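Long-range contacts in AxyAgu115A (Amphibacillus xylanus NBRC 15112, PDB 6NPS), which is a family GH115 alpha-glucuronidase that probably hydrolyses glucuronic acid side groups from xylan: residues V96-V101 / K160-E165; P249-G254 / D286-T291; L597-A602 / T703-S708; Y850-Q855 / G926-R931. The protein carries 3 engineered substitutions. All coordinates share one frame; numbering follows the deposited sequence.

Overall arrangement
The four contacts lie in separate parts of the chain, and no two touch. Interactions 1 and 4 each join two antiparallel strands by main-chain bonds; the first is partly buried and adds an edge strand near the N-terminal end, the second is buried in the C-terminal domain. Interaction 2, also buried, sets a loop on a helix of the TIM-barrel region through packing and a water instead. Interaction 3, buried as well, joins the turn between two long helices to the end of a strand by one good main-chain bond and a water. It lies across the chain's centre from interactions 1 and 2, with centres about 69 and 67 Å away.

Interaction 1 (V96-V101 / K160-E165); sequences VFLFQV and KYVSKE
Strands 97-101 and 160-162 run antiparallel, their axes 4.7 Å apart at 179°, with Phe-99 and Tyr-161 as the hydrogen-bonded pair between the non-hydrogen-bonded pairs Leu-98/Val-162 and Gln-100/Lys-160. Where strand 160-162 ends, Ser-163 takes over the pairing: its N donates to Phe-97 O at 3.0 Å. Its OG, held between backbone N and carbonyl carbon (chi1 66°), turns back to accept from Phe-97 N at 2.8 Å, standing in for a main-chain carbonyl. The same side chain covers one face of the Phe-97 ring, Ser-163 CB lying 4.0 Å from the ring centroid in a CH-pi contact. Phe-97 itself adopts the crowded first torsion (chi1 60°), and its CE1 comes to the edge of the Tyr-161 ring, 4.0 Å from CD2, the two side chains crossing obliquely. An alanine at Phe-97 would probably cost Ser-163 CB its CH-pi contact and weaken the packing at the tyrosine edge. On the other face of the sheet Leu-98 CD1 meets Val-162 CG2 at 3.7 Å, while the extended chains of Gln-100 and Lys-160 lie alongside each other; Lys-160 NZ ends in a salt bridge to Glu-89. His-129 meets the rings of Phe-97, Phe-99 and Tyr-161, so the contact fits an edge strand added to the 97-106/109-117 hairpin of a mixed four-stranded beta-sheet, with helix 120-133 against its aromatic face.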
loop_
_atom_site.group_PDB
_atom_site.type_symbol
_atom_site.label_atom_id
_atom_site.label_comp_id
_atom_site.label_asym_id
_atom_site.label_seq_id
_atom_site.Cartn_x
_atom_site.Cartn_y
_atom_site.Cartn_z
ATOM N N VAL A 96 4.171 -55.984 25.242
ATOM C CA VAL A 96 3.762 -56.961 24.236
ATOM C C VAL A 96 2.529 -57.723 24.740
ATOM O O VAL A 96 2.345 -57.898 25.949
ATOM C CB VAL A 96 4.958 -57.925 23.968
ATOM C CG1 VAL A 96 4.490 -59.278 23.501
ATOM C CG2 VAL A 96 5.930 -57.302 22.961
ATOM N N PHE A 97 1.712 -58.263 23.825
ATOM C CA PHE A 97 0.639 -59.135 24.293
ATOM C C PHE A 97 0.477 -60.329 23.368
ATOM O O PHE A 97 0.935 -60.332 22.222
ATOM C CB PHE A 97 -0.698 -58.375 24.433
ATOM C CG PHE A 97 -1.177 -57.782 23.156
ATOM C CD1 PHE A 97 -1.966 -58.525 22.289
ATOM C CD2 PHE A 97 -0.825 -56.492 22.805
ATOM C CE1 PHE A 97 -2.412 -57.969 21.085
ATOM C CE2 PHE A 97 -1.266 -55.932 21.618
ATOM C CZ PHE A 97 -2.061 -56.681 20.755
ATOM N N LEU A 98 -0.156 -61.356 23.916
ATOM C CA LEU A 98 -0.614 -62.533 23.194
ATOM C C LEU A 98 -2.128 -62.455 23.109
ATOM O O LEU A 98 -2.796 -62.135 24.099
ATOM C CB LEU A 98 -0.183 -63.804 23.932
ATOM C CG LEU A 98 -0.828 -65.133 23.542
ATOM C CD1 LEU A 98 -0.272 -65.638 22.190
ATOM C CD2 LEU A 98 -0.593 -66.154 24.645
ATOM N N PHE A 99 -2.671 -62.736 21.919
ATOM C CA PHE A 99 -4.096 -62.604 21.633
ATOM C C PHE A 99 -4.434 -63.923 20.938
ATOM O O PHE A 99 -4.077 -64.125 19.770
ATOM C CB PHE A 99 -4.322 -61.365 20.753
ATOM C CG PHE A 99 -5.757 -61.011 20.491
ATOM C CD1 PHE A 99 -6.394 -60.039 21.262
ATOM C CD2 PHE A 99 -6.435 -61.585 19.409
ATOM C CE1 PHE A 99 -7.711 -59.660 20.986
ATOM C CE2 PHE A 99 -7.759 -61.231 19.110
ATOM C CZ PHE A 99 -8.400 -60.260 19.909
ATOM N N GLN A 100 -5.053 -64.857 21.657
ATOM C CA GLN A 100 -5.116 -66.218 21.154
ATOM C C GLN A 100 -6.434 -66.864 21.547
ATOM O O GLN A 100 -6.855 -66.761 22.704
ATOM C CB GLN A 100 -3.943 -67.046 21.698
ATOM C CG GLN A 100 -3.905 -68.435 21.143
ATOM C CD GLN A 100 -2.712 -69.229 21.640
ATOM O OE1 GLN A 100 -1.953 -68.760 22.485
ATOM N NE2 GLN A 100 -2.552 -70.448 21.124
ATOM N N VAL A 101 -7.053 -67.593 20.589
ATOM C CA VAL A 101 -8.255 -68.376 20.871
ATOM C C VAL A 101 -7.819 -69.760 21.294
ATOM O O VAL A 101 -6.903 -70.344 20.691
ATOM C CB VAL A 101 -9.195 -68.431 19.649
ATOM C CG1 VAL A 101 -10.338 -69.392 19.874
ATOM C CG2 VAL A 101 -9.713 -67.041 19.312
ATOM N N LYS A 160 -4.236 -66.642 16.570
ATOM C CA LYS A 160 -3.116 -66.369 17.467
ATOM C C LYS A 160 -2.316 -65.204 16.909
ATOM O O LYS A 160 -1.909 -65.227 15.747
ATOM C CB LYS A 160 -2.206 -67.596 17.645
ATOM C CG LYS A 160 -0.969 -67.333 18.549
ATOM C CD LYS A 160 0.096 -68.427 18.312
ATOM C CE LYS A 160 1.191 -68.416 19.346
ATOM N NZ LYS A 160 2.198 -69.507 19.118
ATOM N N TYR A 161 -2.103 -64.186 17.737
ATOM C CA TYR A 161 -1.305 -63.036 17.352
ATOM C C TYR A 161 -0.466 -62.648 18.559
ATOM O O TYR A 161 -0.999 -62.604 19.674
ATOM C CB TYR A 161 -2.201 -61.867 16.894
ATOM C CG TYR A 161 -1.427 -60.596 16.649
ATOM C CD1 TYR A 161 -0.505 -60.513 15.606
ATOM C CD2 TYR A 161 -1.570 -59.500 17.490
ATOM C CE1 TYR A 161 0.236 -59.363 15.400
ATOM C CE2 TYR A 161 -0.847 -58.332 17.282
ATOM C CZ TYR A 161 0.058 -58.270 16.249
ATOM O OH TYR A 161 0.772 -57.106 16.046
ATOM N N VAL A 162 0.840 -62.415 18.341
ATOM C CA VAL A 162 1.783 -61.929 19.360
ATOM C C VAL A 162 2.334 -60.581 18.872
ATOM O O VAL A 162 3.017 -60.532 17.839
ATOM C CB VAL A 162 2.930 -62.929 19.599
ATOM C CG1 VAL A 162 3.929 -62.394 20.616
ATOM C CG2 VAL A 162 2.401 -64.324 20.017
ATOM N N SER A 163 2.025 -59.486 19.577
ATOM C CA SER A 163 2.472 -58.160 19.131
ATOM C C SER A 163 4.001 -58.056 19.235
ATOM O O SER A 163 4.666 -58.922 19.815
ATOM C CB SER A 163 1.789 -57.068 19.960
ATOM O OG SER A 163 2.214 -57.130 21.328
ATOM N N LYS A 164 4.576 -56.964 18.735
ATOM C CA LYS A 164 6.028 -56.765 18.822
ATOM C C LYS A 164 6.356 -55.583 19.741
ATOM O O LYS A 164 5.532 -54.680 19.888
ATOM C CB LYS A 164 6.624 -56.536 17.432
ATOM C CG LYS A 164 6.371 -57.672 16.453
ATOM C CD LYS A 164 6.817 -57.299 15.049
ATOM C CE LYS A 164 6.912 -58.526 14.156
ATOM N NZ LYS A 164 8.322 -58.968 13.968
ATOM N N GLU A 165 7.539 -55.570 20.363
ATOM C CA GLU A 165 7.855 -54.448 21.245
ATOM C C GLU A 165 7.749 -53.148 20.447
ATOM O O GLU A 165 8.086 -53.122 19.254
ATOM C CB GLU A 165 9.260 -54.594 21.835
ATOM C CG GLU A 165 9.314 -55.531 23.032
ATOM C CD GLU A 165 10.724 -55.721 23.620
ATOM O OE1 GLU A 165 11.719 -55.722 22.864
ATOM O OE2 GLU A 165 10.829 -55.857 24.854
#

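Interaction 2 (P249-G254 / D286-T291)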
loop_
_atom_site.group_PDB
_atom_site.type_symbol
_atom_site.label_atom_id
_atom_site.label_comp_id
_atom_site.label_asym_id
_atom_site.label_seq_id
_atom_site.Cartn_x
_atom_site.Cartn_y
_atom_site.Cartn_z
ATOM N N PRO A 249 11.968 -29.280 35.845
ATOM C CA PRO A 249 12.768 -30.378 36.399
ATOM C C PRO A 249 12.296 -30.896 37.759
ATOM O O PRO A 249 11.617 -30.216 38.537
ATOM C CB PRO A 249 14.166 -29.769 36.525
ATOM C CG PRO A 249 13.926 -28.261 36.643
ATOM C CD PRO A 249 12.732 -28.002 35.792
ATOM N N CYS A 250 12.668 -32.159 38.009
ATOM C CA CYS A 250 12.560 -32.810 39.311
ATOM C C CYS A 250 11.112 -32.906 39.769
ATOM O O CYS A 250 10.812 -32.729 40.954
ATOM C CB CYS A 250 13.386 -32.061 40.353
ATOM S SG CYS A 250 15.110 -32.446 40.124
ATOM N N LEU A 251 10.221 -33.163 38.821
ATOM C CA LEU A 251 8.810 -33.507 39.069
ATOM C C LEU A 251 8.004 -32.324 39.611
ATOM O O LEU A 251 6.999 -32.498 40.319
ATOM C CB LEU A 251 8.690 -34.725 39.991
ATOM C CG LEU A 251 9.464 -35.961 39.506
ATOM C CD1 LEU A 251 9.350 -37.107 40.533
ATOM C CD2 LEU A 251 8.981 -36.427 38.079
ATOM N N ARG A 252 8.437 -31.118 39.258
ATOM C CA ARG A 252 7.793 -29.867 39.641
ATOM C C ARG A 252 7.237 -29.212 38.385
ATOM O O ARG A 252 8.019 -28.740 37.548
ATOM C CB ARG A 252 8.810 -28.939 40.294
ATOM C CG ARG A 252 9.224 -29.437 41.689
ATOM C CD ARG A 252 8.053 -29.366 42.644
ATOM N NE ARG A 252 8.536 -29.228 44.015
ATOM C CZ ARG A 252 7.758 -29.158 45.094
ATOM N NH1 ARG A 252 6.431 -29.210 44.986
ATOM N NH2 ARG A 252 8.316 -29.034 46.298
ATOM N N TYR A 253 5.907 -29.113 38.267
ATOM C CA TYR A 253 5.385 -28.419 37.083
ATOM C C TYR A 253 5.510 -26.907 37.246
ATOM O O TYR A 253 5.671 -26.397 38.354
ATOM C CB TYR A 253 3.939 -28.817 36.812
ATOM C CG TYR A 253 3.906 -30.268 36.354
ATOM C CD1 TYR A 253 4.211 -30.604 35.034
ATOM C CD2 TYR A 253 3.654 -31.299 37.273
ATOM C CE1 TYR A 253 4.235 -31.932 34.622
ATOM C CE2 TYR A 253 3.666 -32.612 36.865
ATOM C CZ TYR A 253 3.950 -32.920 35.528
ATOM O OH TYR A 253 3.982 -34.232 35.110
ATOM N N GLY A 254 5.357 -26.192 36.118
ATOM C CA GLY A 254 5.828 -24.821 36.021
ATOM C C GLY A 254 5.149 -23.845 36.960
ATOM O O GLY A 254 5.730 -22.809 37.301
ATOM N N ASP A 286 11.764 -31.734 47.739
ATOM C CA ASP A 286 10.376 -31.982 48.128
ATOM C C ASP A 286 9.534 -32.452 46.945
ATOM O O ASP A 286 8.613 -33.263 47.119
ATOM C CB ASP A 286 9.801 -30.727 48.778
ATOM C CG ASP A 286 10.313 -30.552 50.239
ATOM O OD1 ASP A 286 11.174 -31.373 50.634
ATOM O OD2 ASP A 286 9.868 -29.639 50.980
ATOM N N GLY A 287 9.858 -31.998 45.734
ATOM C CA GLY A 287 9.174 -32.519 44.556
ATOM C C GLY A 287 9.449 -34.000 44.326
ATOM O O GLY A 287 8.538 -34.778 43.992
ATOM N N LEU A 288 10.706 -34.406 44.469
ATOM C CA LEU A 288 11.045 -35.809 44.253
ATOM C C LEU A 288 10.458 -36.699 45.345
ATOM O O LEU A 288 10.040 -37.833 45.068
ATOM C CB LEU A 288 12.571 -35.974 44.188
ATOM C CG LEU A 288 13.265 -35.232 43.045
ATOM C CD1 LEU A 288 14.767 -35.168 43.318
ATOM C CD2 LEU A 288 12.972 -35.888 41.672
ATOM N N LYS A 289 10.428 -36.215 46.587
ATOM C CA LYS A 289 9.771 -36.960 47.659
ATOM C C LYS A 289 8.272 -37.092 47.417
ATOM O O LYS A 289 7.670 -38.088 47.824
ATOM C CB LYS A 289 10.007 -36.274 49.003
ATOM C CG LYS A 289 11.389 -36.455 49.592
ATOM C CD LYS A 289 11.424 -35.924 51.037
ATOM C CE LYS A 289 12.808 -36.083 51.665
ATOM N NZ LYS A 289 12.843 -35.649 53.099
ATOM N N ARG A 290 7.648 -36.101 46.766
ATOM C CA ARG A 290 6.189 -36.086 46.691
ATOM C C ARG A 290 5.656 -37.030 45.613
ATOM O O ARG A 290 4.628 -37.683 45.814
ATOM C CB ARG A 290 5.693 -34.660 46.455
ATOM C CG ARG A 290 4.321 -34.391 47.029
ATOM C CD ARG A 290 3.748 -33.088 46.504
ATOM N NE ARG A 290 2.305 -33.020 46.705
ATOM C CZ ARG A 290 1.474 -32.380 45.889
ATOM N NH1 ARG A 290 1.956 -31.754 44.824
ATOM N NH2 ARG A 290 0.169 -32.370 46.128
ATOM N N THR A 291 6.290 -37.100 44.446
ATOM C CA THR A 291 5.769 -37.983 43.409
ATOM C C THR A 291 6.845 -38.899 42.830
ATOM O O THR A 291 6.610 -39.538 41.795
ATOM C CB THR A 291 5.078 -37.177 42.278
ATOM O OG1 THR A 291 6.041 -36.395 41.573
ATOM C CG2 THR A 291 4.000 -36.275 42.853
HETATM O O HOH W 1 6.246 -33.582 42.573
#
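The polar link between the two segments is a single water. It donates to Leu-251 O at 2.6 Å and to Gly-287 O at 2.9 Å, and accepts from Thr-291 OG1, so three bonds grip it between the loop and helix 277-291. Apolar packing lies beside this bridge. Leu-251 projects toward the helix and crosses Leu-288 at about a right angle, CD1 to CD2 4.0 Å, while its CB and CD1 slide past Thr-291 OG1. Leu-288 CD2 also reaches Cys-250 CB, and Ile-298 of the neighbouring barrel strand touches both leucines. The third element is a charged plane on a bare backbone. Arg-252, bent at chi2 (-66°), lays one face of its guanidinium over Gly-287, CA standing 3.3 Å above the plane, with NH2 3.3 Å from Asp-286 CB. Its NE donates to Phe-283 O, one turn earlier in the same helix, and NH1 forms a salt bridge with Glu-256, which together fix the rotation of the plane. Asp-286 for its part bonds through OD2 to Tyr-267 OH. A side chain on Gly-287 would clash, its CB falling 2.8 Å from both Arg-252 NE and Cys-250 O. The loop reaches this fit through a type I' turn, Pro-249 to Arg-252, in which Cys-250 and Leu-251 both have positive phi. In this TIM-barrel region, between strands 241-242 and 298-300, close packing, the bridging water and the arginine's bond to Phe-283 thus join loop to helix, and its charge is answered by Glu-256, outside the contact.

Interaction 3 (L597-A602 / T703-S708); sequences LNLIEA and TISSVS
A Schellman motif closes helix 564-596, with Asn-598 as its C-prime residue, and the turn leading on to helix 601-629 rests on the end of strand 700-706. Ile-600 N donates to Ser-706 O at 3.1 Å, nearly straight at 164° but from above the carbonyl plane. The same oxygen takes a second bond from a water, 2.8 Å away, which accepts from Glu-601 N. Leu-599, with CG anti to the carbonyl carbon, sends CD2 to Val-707 CG1 at 3.6 Å and to Ser-705 CB at 3.7 Å. A glycine at Leu-599 would probably cost the turn this apolar contact with Val-707 and Ser-705. Ile-600 lays CD1 against Val-707 O, 3.5 Å off. Asn-598 ND2 reaches that carbonyl only weakly, its better partner being Leu-659 O, while OD1 accepts from Asn-652 N of the second subunit, so the turn also borders the dimer interface. Asn-598 O is buried without a hydrogen-bond partner; Val-707 CA approaches it to 3.3 Å in a CA-H...O contact. One acceptor, Ser-706 O, therefore serves two successive backbone amides of the turn, one directly and one through water, and leucine and valine carbons fill in beside it.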
loop_
_atom_site.group_PDB
_atom_site.type_symbol
_atom_site.label_atom_id
_atom_site.label_comp_id
_atom_site.label_asym_id
_atom_site.label_seq_id
_atom_site.Cartn_x
_atom_site.Cartn_y
_atom_site.Cartn_z
ATOM N N LEU A 597 -7.231 -0.777 -9.877
ATOM C CA LEU A 597 -7.473 -0.483 -11.278
ATOM C C LEU A 597 -8.842 0.161 -11.519
ATOM O O LEU A 597 -9.225 0.343 -12.685
ATOM C CB LEU A 597 -7.349 -1.786 -12.112
ATOM C CG LEU A 597 -6.017 -2.537 -11.953
ATOM C CD1 LEU A 597 -6.058 -3.993 -12.477
ATOM C CD2 LEU A 597 -4.907 -1.737 -12.626
ATOM N N ASN A 598 -9.563 0.522 -10.454
ATOM C CA ASN A 598 -10.905 1.122 -10.502
ATOM C C ASN A 598 -11.885 0.191 -11.225
ATOM O O ASN A 598 -12.764 0.655 -11.976
ATOM C CB ASN A 598 -10.905 2.486 -11.195
ATOM C CG ASN A 598 -11.967 3.492 -10.636
ATOM O OD1 ASN A 598 -11.589 4.318 -9.823
ATOM N ND2 ASN A 598 -13.236 3.419 -11.043
ATOM N N LEU A 599 -11.697 -1.114 -11.098
ATOM C CA LEU A 599 -12.593 -2.075 -11.756
ATOM C C LEU A 599 -13.845 -2.283 -10.909
ATOM O O LEU A 599 -13.751 -2.591 -9.723
ATOM C CB LEU A 599 -11.892 -3.428 -11.940
ATOM C CG LEU A 599 -10.688 -3.437 -12.875
ATOM C CD1 LEU A 599 -10.287 -4.864 -13.082
ATOM C CD2 LEU A 599 -10.991 -2.751 -14.213
ATOM N N ILE A 600 -15.014 -2.144 -11.516
ATOM C CA ILE A 600 -16.272 -2.281 -10.774
ATOM C C ILE A 600 -16.390 -3.652 -10.124
ATOM O O ILE A 600 -16.971 -3.782 -9.038
ATOM C CB ILE A 600 -17.491 -2.035 -11.688
ATOM C CG1 ILE A 600 -17.306 -0.777 -12.557
ATOM C CG2 ILE A 600 -18.769 -1.946 -10.877
ATOM C CD1 ILE A 600 -17.285 0.495 -11.751
ATOM N N GLU A 601 -15.809 -4.680 -10.736
ATOM C CA GLU A 601 -15.878 -6.036 -10.191
ATOM C C GLU A 601 -15.217 -6.160 -8.827
ATOM O O GLU A 601 -15.486 -7.135 -8.111
ATOM C CB GLU A 601 -15.234 -7.023 -11.158
ATOM C CG GLU A 601 -13.717 -6.978 -11.179
ATOM C CD GLU A 601 -13.106 -7.859 -12.278
ATOM O OE1 GLU A 601 -13.343 -7.575 -13.483
ATOM O OE2 GLU A 601 -12.387 -8.833 -11.930
ATOM N N ALA A 602 -14.387 -5.192 -8.423
ATOM C CA ALA A 602 -13.898 -5.181 -7.041
ATOM C C ALA A 602 -15.029 -5.246 -6.023
ATOM O O ALA A 602 -14.893 -5.872 -4.967
ATOM C CB ALA A 602 -13.076 -3.916 -6.793
ATOM N N THR A 703 -9.089 -10.662 -20.592
ATOM C CA THR A 703 -10.336 -10.186 -20.027
ATOM C C THR A 703 -10.522 -8.724 -20.385
ATOM O O THR A 703 -9.551 -7.970 -20.520
ATOM C CB THR A 703 -10.333 -10.418 -18.496
ATOM O OG1 THR A 703 -10.178 -11.823 -18.268
ATOM C CG2 THR A 703 -11.642 -9.965 -17.821
ATOM N N ILE A 704 -11.782 -8.340 -20.568
ATOM C CA ILE A 704 -12.199 -6.951 -20.743
ATOM C C ILE A 704 -13.124 -6.596 -19.577
ATOM O O ILE A 704 -14.092 -7.324 -19.319
ATOM C CB ILE A 704 -12.917 -6.746 -22.092
ATOM C CG1 ILE A 704 -12.068 -7.268 -23.254
ATOM C CG2 ILE A 704 -13.284 -5.258 -22.328
ATOM C CD1 ILE A 704 -12.871 -7.455 -24.532
ATOM N N SER A 705 -12.831 -5.476 -18.879
ATOM C CA SER A 705 -13.479 -5.129 -17.623
ATOM C C SER A 705 -13.939 -3.688 -17.610
ATOM O O SER A 705 -13.219 -2.785 -18.059
ATOM C CB SER A 705 -12.542 -5.311 -16.417
ATOM O OG SER A 705 -12.078 -6.631 -16.372
ATOM N N SER A 706 -15.104 -3.482 -16.998
ATOM C CA SER A 706 -15.677 -2.153 -16.781
ATOM C C SER A 706 -14.957 -1.380 -15.669
ATOM O O SER A 706 -14.684 -1.916 -14.587
ATOM C CB SER A 706 -17.150 -2.267 -16.374
ATOM O OG SER A 706 -17.926 -2.859 -17.393
ATOM N N VAL A 707 -14.739 -0.094 -15.918
ATOM C CA VAL A 707 -14.342 0.849 -14.880
ATOM C C VAL A 707 -15.402 1.885 -14.630
ATOM O O VAL A 707 -15.272 2.652 -13.680
ATOM C CB VAL A 707 -13.012 1.554 -15.218
ATOM C CG1 VAL A 707 -11.897 0.534 -15.328
ATOM C CG2 VAL A 707 -13.157 2.337 -16.497
ATOM N N SER A 708 -16.424 1.966 -15.474
ATOM C CA SER A 708 -17.525 2.908 -15.312
ATOM C C SER A 708 -18.849 2.147 -15.236
ATOM O O SER A 708 -18.913 0.940 -15.490
ATOM C CB SER A 708 -17.567 3.888 -16.480
ATOM O OG SER A 708 -18.173 3.179 -17.559
HETATM O O HOH W 2 -15.147 -4.542 -13.693
#

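Interaction 4 (Y850-Q855 / G926-R931)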
loop_
_atom_site.group_PDB
_atom_site.type_symbol
_atom_site.label_atom_id
_atom_site.label_comp_id
_atom_site.label_asym_id
_atom_site.label_seq_id
_atom_site.Cartn_x
_atom_site.Cartn_y
_atom_site.Cartn_z
ATOM N N TYR A 850 18.927 -33.578 -15.287
ATOM C CA TYR A 850 17.918 -32.829 -16.019
ATOM C C TYR A 850 18.490 -32.401 -17.358
ATOM O O TYR A 850 19.678 -32.074 -17.454
ATOM C CB TYR A 850 17.470 -31.601 -15.220
ATOM C CG TYR A 850 16.937 -31.950 -13.867
ATOM C CD1 TYR A 850 15.583 -32.126 -13.669
ATOM C CD2 TYR A 850 17.791 -32.118 -12.776
ATOM C CE1 TYR A 850 15.085 -32.450 -12.443
ATOM C CE2 TYR A 850 17.289 -32.447 -11.547
ATOM C CZ TYR A 850 15.943 -32.623 -11.390
ATOM O OH TYR A 850 15.432 -32.968 -10.176
ATOM N N HIS A 851 17.662 -32.438 -18.402
ATOM C CA HIS A 851 18.078 -32.022 -19.739
ATOM C C HIS A 851 17.317 -30.757 -20.089
ATOM O O HIS A 851 16.108 -30.689 -19.859
ATOM C CB HIS A 851 17.807 -33.120 -20.790
ATOM C CG HIS A 851 18.701 -34.315 -20.653
ATOM N ND1 HIS A 851 18.521 -35.475 -21.377
ATOM C CD2 HIS A 851 19.779 -34.529 -19.859
ATOM C CE1 HIS A 851 19.457 -36.348 -21.045
ATOM N NE2 HIS A 851 20.232 -35.801 -20.124
ATOM N N PHE A 852 18.010 -29.751 -20.620
ATOM C CA PHE A 852 17.314 -28.514 -20.956
ATOM C C PHE A 852 18.033 -27.803 -22.096
ATOM O O PHE A 852 19.247 -27.970 -22.287
ATOM C CB PHE A 852 17.166 -27.579 -19.727
ATOM C CG PHE A 852 18.464 -27.024 -19.205
ATOM C CD1 PHE A 852 18.881 -25.748 -19.560
ATOM C CD2 PHE A 852 19.263 -27.771 -18.344
ATOM C CE1 PHE A 852 20.087 -25.226 -19.065
ATOM C CE2 PHE A 852 20.460 -27.267 -17.856
ATOM C CZ PHE A 852 20.877 -25.992 -18.217
ATOM N N VAL A 853 17.268 -27.010 -22.854
ATOM C CA VAL A 853 17.719 -26.396 -24.115
ATOM C C VAL A 853 17.647 -24.879 -23.962
ATOM O O VAL A 853 16.570 -24.321 -23.721
ATOM C CB VAL A 853 16.863 -26.840 -25.314
ATOM C CG1 VAL A 853 17.214 -26.021 -26.599
ATOM C CG2 VAL A 853 17.035 -28.360 -25.584
ATOM N N THR A 854 18.780 -24.216 -24.089
ATOM C CA THR A 854 18.790 -22.769 -23.999
ATOM C C THR A 854 18.707 -22.169 -25.397
ATOM O O THR A 854 19.047 -22.810 -26.394
ATOM C CB THR A 854 20.062 -22.278 -23.319
ATOM O OG1 THR A 854 21.188 -22.639 -24.137
ATOM C CG2 THR A 854 20.198 -22.906 -21.950
ATOM N N GLN A 855 18.264 -20.910 -25.457
ATOM C CA GLN A 855 18.303 -20.163 -26.716
ATOM C C GLN A 855 19.650 -19.489 -26.977
ATOM O O GLN A 855 20.007 -19.268 -28.140
ATOM C CB GLN A 855 17.193 -19.113 -26.731
ATOM C CG GLN A 855 15.842 -19.714 -26.485
ATOM C CD GLN A 855 14.748 -18.687 -26.453
ATOM O OE1 GLN A 855 14.446 -18.105 -25.404
ATOM N NE2 GLN A 855 14.128 -18.461 -27.605
ATOM N N GLY A 926 21.727 -24.357 -27.002
ATOM C CA GLY A 926 21.131 -25.648 -27.311
ATOM C C GLY A 926 21.057 -26.587 -26.121
ATOM O O GLY A 926 20.772 -26.142 -25.012
ATOM N N LEU A 927 21.316 -27.873 -26.340
ATOM C CA LEU A 927 21.069 -28.897 -25.331
ATOM C C LEU A 927 22.113 -28.859 -24.215
ATOM O O LEU A 927 23.316 -28.852 -24.482
ATOM C CB LEU A 927 21.061 -30.274 -25.989
ATOM C CG LEU A 927 20.933 -31.476 -25.058
ATOM C CD1 LEU A 927 19.621 -31.405 -24.331
ATOM C CD2 LEU A 927 21.055 -32.797 -25.857
ATOM N N ASN A 928 21.643 -28.853 -22.960
ATOM C CA ASN A 928 22.492 -28.851 -21.773
ATOM C C ASN A 928 22.062 -29.975 -20.834
ATOM O O ASN A 928 20.904 -30.405 -20.835
ATOM C CB ASN A 928 22.415 -27.503 -20.988
ATOM C CG ASN A 928 23.092 -26.346 -21.724
ATOM O OD1 ASN A 928 24.272 -26.043 -21.504
ATOM N ND2 ASN A 928 22.346 -25.705 -22.613
ATOM N N LYS A 929 23.002 -30.430 -20.010
ATOM C CA LYS A 929 22.749 -31.399 -18.945
ATOM C C LYS A 929 23.073 -30.760 -17.602
ATOM O O LYS A 929 24.079 -30.054 -17.480
ATOM C CB LYS A 929 23.619 -32.637 -19.097
ATOM C CG LYS A 929 23.095 -33.715 -20.023
ATOM C CD LYS A 929 24.257 -34.533 -20.624
ATOM C CE LYS A 929 24.987 -35.454 -19.605
ATOM N NZ LYS A 929 25.640 -34.808 -18.404
ATOM N N LEU A 930 22.226 -31.010 -16.600
ATOM C CA LEU A 930 22.451 -30.555 -15.231
ATOM C C LEU A 930 22.332 -31.753 -14.299
ATOM O O LEU A 930 21.283 -32.402 -14.259
ATOM C CB LEU A 930 21.447 -29.459 -14.826
ATOM C CG LEU A 930 21.339 -29.215 -13.307
ATOM C CD1 LEU A 930 22.581 -28.473 -12.763
ATOM C CD2 LEU A 930 20.032 -28.471 -12.895
ATOM N N ARG A 931 23.398 -32.059 -13.563
ATOM C CA ARG A 931 23.371 -33.117 -12.555
ATOM C C ARG A 931 23.329 -32.493 -11.180
ATOM O O ARG A 931 24.129 -31.598 -10.883
ATOM C CB ARG A 931 24.590 -34.031 -12.667
ATOM C CG ARG A 931 24.619 -34.834 -13.927
ATOM C CD ARG A 931 25.832 -35.757 -14.027
ATOM N NE ARG A 931 25.692 -36.563 -15.231
ATOM C CZ ARG A 931 26.498 -37.556 -15.578
ATOM N NH1 ARG A 931 27.526 -37.874 -14.810
ATOM N NH2 ARG A 931 26.267 -38.229 -16.698
#
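The Phe-852 ring has Asn-928 CB over one face, a CH-pi contact 3.7 Å from the centroid and displaced toward the rim, and Leu-930 CB at its edge, 3.9 Å from CE2. Its crowded first torsion (chi1 67°) swings the ring across to the neighbouring strand, where the Asn-928 amide plane is turned only 19° from that of the ring. The Tyr-850 ring presents an edge, CD2, to Leu-930 O at 3.8 Å. On the opposite face of the sheet the imidazole of His-851 lies alongside Lys-929, CD2 to CG 3.4 Å, while His-851 NE2 is hydrogen-bonded to Glu-849. Strands 850-854 and 926-931 run antiparallel at 146°, in the C-terminal domain of the GH115 family, a galactose-binding-like domain, consistent with a beta-sandwich. Three hydrogen-bonded pairs, Tyr-850/Leu-930, Phe-852/Asn-928 and Thr-854/Gly-926, supply six main-chain bonds. The shortest runs from Asn-928 N to Phe-852 O at 2.6 Å, nearly along the C=O axis; those of Thr-854 and Gly-926 come from above the carbonyl planes. Gly-926 has positive phi, where a CB would jam against the preceding carbonyl. Thr-854 CG2 packs on Asn-928 ND2 at 3.6 Å, and its OG1 bonds to Glu-924 O. Asn-928 OD1 accepts from Asn-885 ND2 and Glu-924 N, and Ile-946 of strand 940-948 touches Phe-852.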